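Local coordinates for DNA gyrase, B subunit, truncated (Myxococcus xanthus, PDB 3CWV), which probably binds ATP and uses it to drive the breakage, passage and rejoining of double-stranded DNA, as a type II topoisomerase of the GyrB family, at residues A[14-19]-A[160-165]. Numbering follows the deposited sequence.
Sequences NVRKRP and DATIFE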
loop_
_atom_site.group_PDB
_atom_site.type_symbol
_atom_site.label_atom_id
_atom_site.label_comp_id
_atom_site.label_asym_id
_atom_site.label_seq_id
_atom_site.Cartn_x
_atom_site.Cartn_y
_atom_site.Cartn_z
ATOM N N ASN A 14 15.633 9.719 -19.742
ATOM C CA ASN A 14 14.252 10.130 -20.015
ATOM C C ASN A 14 13.534 10.600 -18.771
ATOM O O ASN A 14 12.829 11.611 -18.792
ATOM C CB ASN A 14 13.434 8.984 -20.604
ATOM C CG ASN A 14 13.777 8.712 -22.063
ATOM O OD1 ASN A 14 14.631 9.381 -22.656
ATOM N ND2 ASN A 14 13.112 7.721 -22.642
ATOM N N VAL A 15 13.698 9.863 -17.678
ATOM C CA VAL A 15 13.094 10.274 -16.404
ATOM C C VAL A 15 13.720 11.567 -15.890
ATOM O O VAL A 15 13.007 12.463 -15.425
ATOM C CB VAL A 15 13.220 9.152 -15.331
ATOM C CG1 VAL A 15 12.703 9.629 -13.984
ATOM C CG2 VAL A 15 12.423 7.909 -15.774
ATOM N N ARG A 16 15.054 11.652 -15.943
ATOM C CA ARG A 16 15.745 12.851 -15.431
ATOM C C ARG A 16 15.425 14.097 -16.271
ATOM O O ARG A 16 15.532 15.214 -15.767
ATOM C CB ARG A 16 17.254 12.657 -15.406
ATOM C CG ARG A 16 17.694 11.612 -14.345
ATOM C CD ARG A 16 19.228 11.560 -14.205
ATOM N NE ARG A 16 19.831 12.818 -13.737
ATOM C CZ ARG A 16 20.066 13.170 -12.480
ATOM N NH1 ARG A 16 19.675 12.418 -11.437
ATOM N NH2 ARG A 16 20.647 14.352 -12.254
ATOM N N LYS A 17 15.070 13.892 -17.531
ATOM C CA LYS A 17 14.772 15.025 -18.429
ATOM C C LYS A 17 13.437 15.689 -18.115
ATOM O O LYS A 17 13.311 16.911 -18.207
ATOM C CB LYS A 17 14.817 14.588 -19.883
ATOM C CG LYS A 17 15.025 15.805 -20.852
ATOM C CD LYS A 17 14.488 15.510 -22.212
ATOM C CE LYS A 17 14.589 16.783 -23.119
ATOM N NZ LYS A 17 14.375 16.301 -24.510
ATOM N N ARG A 18 12.443 14.896 -17.717
ATOM C CA ARG A 18 11.126 15.431 -17.343
ATOM C C ARG A 18 10.606 14.776 -16.050
ATOM O O ARG A 18 9.635 14.040 -16.081
ATOM C CB ARG A 18 10.123 15.232 -18.498
ATOM C CG ARG A 18 10.677 15.666 -19.848
ATOM C CD ARG A 18 9.579 15.876 -20.876
ATOM N NE ARG A 18 8.984 17.207 -20.735
ATOM C CZ ARG A 18 8.068 17.702 -21.554
ATOM N NH1 ARG A 18 7.633 16.977 -22.581
ATOM N NH2 ARG A 18 7.596 18.920 -21.343
ATOM N N PRO A 19 11.266 15.067 -14.902
ATOM C CA PRO A 19 10.991 14.394 -13.634
ATOM C C PRO A 19 9.546 14.464 -13.200
ATOM O O PRO A 19 9.024 13.458 -12.771
ATOM C CB PRO A 19 11.866 15.135 -12.619
ATOM C CG PRO A 19 12.871 15.881 -13.395
ATOM C CD PRO A 19 12.316 16.092 -14.776
ATOM N N ASP A 160 17.847 14.018 -5.651
ATOM C CA ASP A 160 18.808 14.898 -6.303
ATOM C C ASP A 160 18.479 16.361 -5.992
ATOM O O ASP A 160 17.421 16.885 -6.413
ATOM C CB ASP A 160 18.753 14.644 -7.815
ATOM C CG ASP A 160 19.959 15.218 -8.556
ATOM O OD1 ASP A 160 20.360 16.373 -8.264
ATOM O OD2 ASP A 160 20.530 14.483 -9.390
ATOM N N ALA A 161 19.402 17.034 -5.298
ATOM C CA ALA A 161 19.205 18.447 -4.930
ATOM C C ALA A 161 19.182 19.422 -6.115
ATOM O O ALA A 161 18.774 20.571 -5.956
ATOM C CB ALA A 161 20.272 18.878 -3.922
ATOM N N THR A 162 19.638 18.995 -7.282
ATOM C CA THR A 162 19.553 19.839 -8.483
ATOM C C THR A 162 18.173 19.723 -9.158
ATOM O O THR A 162 17.858 20.475 -10.070
ATOM C CB THR A 162 20.664 19.545 -9.544
ATOM O OG1 THR A 162 20.524 18.216 -10.082
ATOM C CG2 THR A 162 22.062 19.691 -8.945
ATOM N N ILE A 163 17.363 18.775 -8.699
ATOM C CA ILE A 163 16.077 18.513 -9.340
ATOM C C ILE A 163 14.946 18.995 -8.449
ATOM O O ILE A 163 14.025 19.671 -8.904
ATOM C CB ILE A 163 15.897 16.993 -9.653
ATOM C CG1 ILE A 163 16.927 16.529 -10.693
ATOM C CG2 ILE A 163 14.432 16.678 -10.095
ATOM C CD1 ILE A 163 16.824 15.040 -11.103
ATOM N N PHE A 164 14.983 18.609 -7.185
ATOM C CA PHE A 164 13.870 18.890 -6.290
ATOM C C PHE A 164 13.978 20.222 -5.585
ATOM O O PHE A 164 15.064 20.638 -5.204
ATOM C CB PHE A 164 13.675 17.774 -5.281
ATOM C CG PHE A 164 13.195 16.520 -5.923
ATOM C CD1 PHE A 164 11.828 16.355 -6.194
ATOM C CD2 PHE A 164 14.111 15.555 -6.353
ATOM C CE1 PHE A 164 11.378 15.213 -6.868
ATOM C CE2 PHE A 164 13.668 14.410 -7.023
ATOM C CZ PHE A 164 12.296 14.246 -7.263
ATOM N N GLU A 165 12.826 20.860 -5.424
ATOM C CA GLU A 165 12.716 22.222 -4.880
ATOM C C GLU A 165 12.766 22.218 -3.368
ATOM O O GLU A 165 13.178 23.195 -2.764
ATOM C CB GLU A 165 11.391 22.834 -5.339
ATOM C CG GLU A 165 11.210 24.311 -5.031
ATOM C CD GLU A 165 9.744 24.760 -5.052
ATOM O OE1 GLU A 165 8.864 24.081 -4.447
ATOM O OE2 GLU A 165 9.479 25.821 -5.661
#
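R16 reaches D160 with CG anti to its own carbonyl carbon (chi1 -68°) and a bend at chi3. D160 meets it with CG anti to the backbone N (chi1 -164°). The arginine grips end-on: NH1 lies 3.0 Å and NH2 2.9 Å from D160 OD2, a salt bridge in which one oxygen takes both hydrogen bonds. OD2 lies in the guanidinium plane, but the carboxylate is turned 47° against it. Both nitrogens come to OD2 from the same face of the carboxylate, NH2 from well above its plane. The other oxygen, OD1, is held within the loop. D160 OD1 accepts from T162 N at 2.9 Å and from T162 OG1 at 2.6 Å. The bond from T162 N, two residues on, makes an Asx turn and uses the anti lone pair. These bonds fix the rotation of the carboxylate. An alanine in place of D160 would probably leave the R16 charge without its mate here, and T162 N and OG1 without the oxygen that holds them. I163 and P19 form the apolar part. I163 CD1 lies over one guanidinium face, 3.9 Å from R16 NH1, while I163 CG2 packs on P19 CG at 3.7 Å. R16 NH1 also bonds to A107 O at the end of helix 102-107, and V15 and I163 both touch L108. The contact thus joins the end of helix 11-17 to the surface loop between strand 151-159 and helix 171-184, beside helix 102-107.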